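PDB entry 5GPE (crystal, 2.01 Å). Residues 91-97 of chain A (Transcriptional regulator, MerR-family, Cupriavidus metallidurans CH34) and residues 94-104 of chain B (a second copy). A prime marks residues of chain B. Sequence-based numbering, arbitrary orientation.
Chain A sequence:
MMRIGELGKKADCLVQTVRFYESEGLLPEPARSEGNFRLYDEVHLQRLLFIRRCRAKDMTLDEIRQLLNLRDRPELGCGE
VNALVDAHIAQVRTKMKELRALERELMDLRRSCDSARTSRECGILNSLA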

ATOM      1  N   GLN A  91      -6.049 -10.291  -8.376  1.00 21.61           N
ATOM      2  CA  GLN A  91      -5.388  -9.597  -7.254  1.00 23.12           C
ATOM      3  C   GLN A  91      -6.314  -8.656  -6.476  1.00 18.57           C
ATOM      4  O   GLN A  91      -6.329  -8.652  -5.248  1.00 17.51           O
ATOM      5  CB  GLN A  91      -4.204  -8.786  -7.764  1.00 29.49           C
ATOM      6  CG  GLN A  91      -2.861  -9.321  -7.315  1.00 37.18           C
ATOM      7  CD  GLN A  91      -1.714  -8.799  -8.152  1.00 41.65           C
ATOM      8  OE1 GLN A  91      -0.891  -9.576  -8.634  1.00 54.30           O
ATOM      9  NE2 GLN A  91      -1.656  -7.475  -8.342  1.00 27.03           N
ATOM     10  N   VAL A  92      -7.060  -7.853  -7.212  1.00 16.33           N
ATOM     11  CA  VAL A  92      -7.981  -6.902  -6.625  1.00 17.33           C
ATOM     12  C   VAL A  92      -9.118  -7.613  -5.871  1.00 16.10           C
ATOM     13  O   VAL A  92      -9.525  -7.170  -4.796  1.00 16.00           O
ATOM     14  CB  VAL A  92      -8.541  -5.932  -7.698  1.00 19.41           C
ATOM     15  CG1 VAL A  92      -9.666  -5.075  -7.144  1.00 20.17           C
ATOM     16  CG2 VAL A  92      -7.424  -5.026  -8.196  1.00 21.21           C
ATOM     17  N   ARG A  93      -9.604  -8.710  -6.431  1.00 15.50           N
ATOM     18  CA  ARG A  93     -10.672  -9.502  -5.800  1.00 16.10           C
ATOM     19  C   ARG A  93     -10.235 -10.111  -4.466  1.00 16.87           C
ATOM     20  O   ARG A  93     -10.984 -10.100  -3.498  1.00 17.21           O
ATOM     21  CB  ARG A  93     -11.172 -10.584  -6.746  1.00 16.46           C
ATOM     22  CG  ARG A  93     -12.018 -10.020  -7.869  1.00 16.69           C
ATOM     23  CD  ARG A  93     -12.337 -11.051  -8.934  1.00 17.87           C
ATOM     24  NE  ARG A  93     -13.237 -10.472  -9.925  1.00 19.22           N
ATOM     25  CZ  ARG A  93     -13.567 -11.013 -11.096  1.00 19.86           C
ATOM     26  NH1 ARG A  93     -13.082 -12.180 -11.491  1.00 19.36           N
ATOM     27  NH2 ARG A  93     -14.398 -10.355 -11.887  1.00 20.60           N
ATOM     28  N   THR A  94      -9.010 -10.606  -4.416  1.00 16.65           N
ATOM     29  CA  THR A  94      -8.455 -11.150  -3.172  1.00 17.45           C
ATOM     30  C   THR A  94      -8.286 -10.040  -2.128  1.00 16.70           C
ATOM     31  O   THR A  94      -8.594 -10.233  -0.959  1.00 17.94           O
ATOM     32  CB  THR A  94      -7.123 -11.870  -3.428  1.00 18.45           C
ATOM     33  OG1 THR A  94      -7.360 -12.963  -4.334  1.00 19.18           O
ATOM     34  CG2 THR A  94      -6.525 -12.418  -2.132  1.00 17.96           C
ATOM     35  N   LYS A  95      -7.792  -8.885  -2.554  1.00 14.25           N
ATOM     36  CA  LYS A  95      -7.619  -7.735  -1.659  1.00 17.50           C
ATOM     37  C   LYS A  95      -8.959  -7.276  -1.064  1.00 17.01           C
ATOM     38  O   LYS A  95      -9.030  -6.983   0.116  1.00 17.01           O
ATOM     39  CB  LYS A  95      -6.902  -6.579  -2.379  1.00 18.60           C
ATOM     40  CG  LYS A  95      -6.606  -5.383  -1.500  1.00 21.72           C
ATOM     41  CD  LYS A  95      -5.602  -5.701  -0.391  1.00 26.77           C
ATOM     42  CE  LYS A  95      -5.551  -4.574   0.650  1.00 33.42           C
ATOM     43  NZ  LYS A  95      -4.899  -3.344   0.109  1.00 39.16           N
ATOM     44  N   MET A  96     -10.016  -7.270  -1.873  1.00 17.24           N
ATOM     45  CA  MET A  96     -11.363  -6.914  -1.386  1.00 18.52           C
ATOM     46  C   MET A  96     -11.868  -7.870  -0.276  1.00 18.80           C
ATOM     47  O   MET A  96     -12.466  -7.436   0.727  1.00 18.64           O
ATOM     48  CB  MET A  96     -12.369  -6.844  -2.532  1.00 19.05           C
ATOM     49  CG  MET A  96     -12.229  -5.542  -3.326  1.00 23.69           C
ATOM     50  SD  MET A  96     -13.413  -5.308  -4.656  1.00 30.55           S
ATOM     51  CE  MET A  96     -12.941  -6.634  -5.770  1.00 32.30           C
ATOM     52  N   LYS A  97     -11.613  -9.159  -0.453  1.00 17.57           N
ATOM     53  CA  LYS A  97     -11.960 -10.154   0.571  1.00 18.20           C
ATOM     54  C   LYS A  97     -11.210  -9.911   1.871  1.00 17.40           C
ATOM     55  O   LYS A  97     -11.801  -9.938   2.949  1.00 16.32           O
ATOM     56  CB  LYS A  97     -11.688 -11.564   0.081  1.00 20.93           C
ATOM     57  CG  LYS A  97     -12.720 -12.079  -0.894  1.00 24.14           C
ATOM     58  CD  LYS A  97     -12.181 -13.298  -1.625  1.00 30.99           C
ATOM     59  CE  LYS A  97     -13.277 -14.024  -2.379  1.00 37.93           C
ATOM     60  NZ  LYS A  97     -12.740 -15.286  -2.956  1.00 45.95           N
TER
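Chain B (94-104) TKMKELRALER

Chain B lies on chain A as one helix packed against another, running nearly the opposite way. Residues 94-104 of chain B are helical throughout, with phi/psi close to -62/-43 and an unbroken ladder of i to i+4 backbone hydrogen bonds, from Glu98′ N to Thr94′ O (3.1 Å) through to Arg104′ N to Arg100′ O (3.0 Å). Both helices extend beyond the two stretches. Their axes approach to 9.8 Å, and the N-to-C directions make an angle of 156° (signed crossing angle -156°). The register follows the antiparallel order: the CA of Met96 lies 6.3 Å from the CA of Met96′, and the CA of Val92 lies 6.5 Å from the CA of Glu103′, so the path toward the N terminus of chain A is the path toward the C terminus of chain B. The two stretches together bury 469 Å².

Met96 gives up the most surface, 111 Å². Its CA-to-CB bond points sideways, but the m, t, m rotamer brings its end closer to chain B. Met96 CG rests 3.8 Å from Leu99′ CB, while Met96 CE lies 4.0 Å from Glu103′ CB and 3.5 Å from Arg100′ NH1, over one face of that guanidinium. Leu99′ (chi1 m, chi2 t), whose CA-to-CB bond points toward the chain A stretch, is covered over 66 Å² and is touched by three residues of chain A: besides Met96, its CD1 lies 3.7 Å from Lys95 CG, and its CD2 is 4.3 Å from Val92 CG1. The same Val92 CG1 approaches the backbone at Leu99′ O (3.6 Å) and reaches Glu103′ CB at 4.1 Å; Val92 CG2 meets Leu102′ CD2 at 3.9 Å.

Glu103′, covered over 64 Å², adds charge to this apolar packing. Glu103′ OE2 accepts a hydrogen bond from Arg93 NE (2.7 Å, 163°), part of a salt bridge, and a weak one from Arg93 NH2 at 3.3 Å; the oxygen sits at the edge of the guanidinium, near its plane. The other oxygen, Glu103′ OE1, takes a hydrogen bond from Arg100′ NH1 (3.0 Å), a salt bridge within chain B between residues three positions apart on the helix. The carboxylate is thus held between two arginines, one from each chain. Toward the other end of the contact, Lys95 NZ and Lys95′ NZ come within 3.7 Å, two like charges close together. The CA-to-CB bonds of Lys97′, Ala101′ and Arg104′ point away from the chain A stretch.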

ATOM      1  N   THR B  94     -13.788   3.283   2.640  1.00 18.18           N
ATOM      2  CA  THR B  94     -13.565   4.095   1.431  1.00 18.52           C
ATOM      3  C   THR B  94     -12.682   3.330   0.429  1.00 17.75           C
ATOM      4  O   THR B  94     -12.944   3.329  -0.769  1.00 17.74           O
ATOM      5  CB  THR B  94     -12.938   5.447   1.784  1.00 19.13           C
ATOM      6  OG1 THR B  94     -13.832   6.159   2.637  1.00 18.41           O
ATOM      7  CG2 THR B  94     -12.665   6.279   0.528  1.00 20.53           C
ATOM      8  N   LYS B  95     -11.653   2.670   0.936  1.00 17.62           N
ATOM      9  CA  LYS B  95     -10.763   1.869   0.091  1.00 18.57           C
ATOM     10  C   LYS B  95     -11.522   0.736  -0.615  1.00 17.41           C
ATOM     11  O   LYS B  95     -11.291   0.473  -1.782  1.00 16.55           O
ATOM     12  CB  LYS B  95      -9.579   1.326   0.908  1.00 20.30           C
ATOM     13  CG  LYS B  95      -8.557   0.554   0.101  1.00 23.87           C
ATOM     14  CD  LYS B  95      -7.835   1.433  -0.926  1.00 30.03           C
ATOM     15  CE  LYS B  95      -7.033   0.580  -1.927  1.00 37.03           C
ATOM     16  NZ  LYS B  95      -5.839  -0.040  -1.296  1.00 44.42           N
ATOM     17  N   MET B  96     -12.442   0.090   0.091  1.00 16.02           N
ATOM     18  CA  MET B  96     -13.264  -0.985  -0.498  1.00 19.96           C
ATOM     19  C   MET B  96     -14.132  -0.487  -1.662  1.00 19.58           C
ATOM     20  O   MET B  96     -14.258  -1.161  -2.692  1.00 19.95           O
ATOM     21  CB  MET B  96     -14.135  -1.667   0.567  1.00 21.95           C
ATOM     22  CG  MET B  96     -13.351  -2.669   1.412  1.00 24.99           C
ATOM     23  SD  MET B  96     -14.327  -3.569   2.647  1.00 33.94           S
ATOM     24  CE  MET B  96     -14.778  -2.263   3.740  1.00 29.88           C
ATOM     25  N   LYS B  97     -14.702   0.699  -1.503  1.00 18.84           N
ATOM     26  CA  LYS B  97     -15.472   1.333  -2.591  1.00 19.90           C
ATOM     27  C   LYS B  97     -14.608   1.604  -3.815  1.00 18.05           C
ATOM     28  O   LYS B  97     -14.998   1.293  -4.932  1.00 17.70           O
ATOM     29  CB  LYS B  97     -16.120   2.629  -2.132  1.00 21.27           C
ATOM     30  CG  LYS B  97     -17.341   2.419  -1.265  1.00 24.39           C
ATOM     31  CD  LYS B  97     -17.681   3.704  -0.533  1.00 28.04           C
ATOM     32  CE  LYS B  97     -19.057   3.643   0.084  1.00 33.30           C
ATOM     33  NZ  LYS B  97     -19.410   4.971   0.661  1.00 41.17           N
ATOM     34  N   GLU B  98     -13.439   2.189  -3.585  1.00 15.48           N
ATOM     35  CA  GLU B  98     -12.469   2.478  -4.650  1.00 17.89           C
ATOM     36  C   GLU B  98     -11.977   1.214  -5.357  1.00 16.09           C
ATOM     37  O   GLU B  98     -11.930   1.167  -6.586  1.00 14.54           O
ATOM     38  CB  GLU B  98     -11.274   3.270  -4.114  1.00 19.19           C
ATOM     39  CG  GLU B  98     -11.636   4.669  -3.600  1.00 21.73           C
ATOM     40  CD  GLU B  98     -10.424   5.577  -3.362  1.00 24.62           C
ATOM     41  OE1 GLU B  98     -10.426   6.367  -2.374  1.00 21.57           O
ATOM     42  OE2 GLU B  98      -9.472   5.522  -4.181  1.00 29.75           O
ATOM     43  N   LEU B  99     -11.668   0.177  -4.589  1.00 15.55           N
ATOM     44  CA  LEU B  99     -11.273  -1.116  -5.183  1.00 16.47           C
ATOM     45  C   LEU B  99     -12.349  -1.803  -6.011  1.00 14.99           C
ATOM     46  O   LEU B  99     -12.050  -2.383  -7.057  1.00 14.56           O
ATOM     47  CB  LEU B  99     -10.788  -2.104  -4.124  1.00 17.83           C
ATOM     48  CG  LEU B  99      -9.407  -1.839  -3.553  1.00 20.97           C
ATOM     49  CD1 LEU B  99      -9.127  -2.897  -2.494  1.00 22.18           C
ATOM     50  CD2 LEU B  99      -8.305  -1.859  -4.597  1.00 22.36           C
ATOM     51  N   ARG B 100     -13.603  -1.747  -5.561  1.00 14.52           N
ATOM     52  CA  ARG B 100     -14.686  -2.330  -6.338  1.00 14.67           C
ATOM     53  C   ARG B 100     -14.839  -1.593  -7.676  1.00 14.94           C
ATOM     54  O   ARG B 100     -15.025  -2.221  -8.733  1.00 14.63           O
ATOM     55  CB  ARG B 100     -16.004  -2.322  -5.567  1.00 15.49           C
ATOM     56  CG  ARG B 100     -17.201  -2.842  -6.347  1.00 17.34           C
ATOM     57  CD  ARG B 100     -16.918  -4.293  -6.694  1.00 18.36           C
ATOM     58  NE  ARG B 100     -16.938  -5.118  -5.466  1.00 18.94           N
ATOM     59  CZ  ARG B 100     -16.639  -6.408  -5.387  1.00 19.85           C
ATOM     60  NH1 ARG B 100     -16.308  -7.096  -6.467  1.00 21.69           N
ATOM     61  NH2 ARG B 100     -16.712  -7.030  -4.217  1.00 16.97           N
ATOM     62  N   ALA B 101     -14.765  -0.269  -7.628  1.00 14.44           N
ATOM     63  CA  ALA B 101     -14.821   0.528  -8.861  1.00 15.09           C
ATOM     64  C   ALA B 101     -13.648   0.170  -9.781  1.00 15.30           C
ATOM     65  O   ALA B 101     -13.831   0.069 -10.988  1.00 15.99           O
ATOM     66  CB  ALA B 101     -14.835   2.018  -8.561  1.00 15.26           C
ATOM     67  N   LEU B 102     -12.463  -0.058  -9.203  1.00 15.47           N
ATOM     68  CA  LEU B 102     -11.295  -0.469  -9.990  1.00 16.34           C
ATOM     69  C   LEU B 102     -11.530  -1.825 -10.652  1.00 16.35           C
ATOM     70  O   LEU B 102     -11.243  -1.998 -11.838  1.00 15.99           O
ATOM     71  CB  LEU B 102     -10.033  -0.493  -9.135  1.00 16.89           C
ATOM     72  CG  LEU B 102      -8.769  -1.074  -9.770  1.00 17.85           C
ATOM     73  CD1 LEU B 102      -8.339  -0.229 -10.975  1.00 18.41           C
ATOM     74  CD2 LEU B 102      -7.658  -1.169  -8.733  1.00 18.52           C
ATOM     75  N   GLU B 103     -12.063  -2.777  -9.881  1.00 16.57           N
ATOM     76  CA  GLU B 103     -12.408  -4.096 -10.417  1.00 17.27           C
ATOM     77  C   GLU B 103     -13.336  -3.995 -11.639  1.00 16.43           C
ATOM     78  O   GLU B 103     -13.061  -4.602 -12.673  1.00 15.65           O
ATOM     79  CB  GLU B 103     -13.077  -4.976  -9.363  1.00 18.70           C
ATOM     80  CG  GLU B 103     -13.272  -6.421  -9.829  1.00 19.46           C
ATOM     81  CD  GLU B 103     -14.614  -7.051  -9.425  1.00 22.56           C
ATOM     82  OE1 GLU B 103     -15.572  -6.279  -9.271  1.00 24.24           O
ATOM     83  OE2 GLU B 103     -14.779  -8.305  -9.335  1.00 22.78           O
ATOM     84  N   ARG B 104     -14.396  -3.205 -11.511  1.00 15.24           N
ATOM     85  CA  ARG B 104     -15.352  -3.018 -12.606  1.00 17.65           C
ATOM     86  C   ARG B 104     -14.709  -2.347 -13.834  1.00 18.01           C
ATOM     87  O   ARG B 104     -14.991  -2.703 -14.982  1.00 18.88           O
ATOM     88  CB  ARG B 104     -16.579  -2.234 -12.134  1.00 20.25           C
ATOM     89  CG  ARG B 104     -17.410  -2.998 -11.106  1.00 23.60           C
ATOM     90  CD  ARG B 104     -18.711  -2.293 -10.755  1.00 28.08           C
ATOM     91  NE  ARG B 104     -19.563  -2.181 -11.938  1.00 39.17           N
ATOM     92  CZ  ARG B 104     -20.459  -1.219 -12.171  1.00 45.64           C
ATOM     93  NH1 ARG B 104     -21.143  -1.231 -13.310  1.00 47.48           N
ATOM     94  NH2 ARG B 104     -20.680  -0.246 -11.294  1.00 51.88           N
TER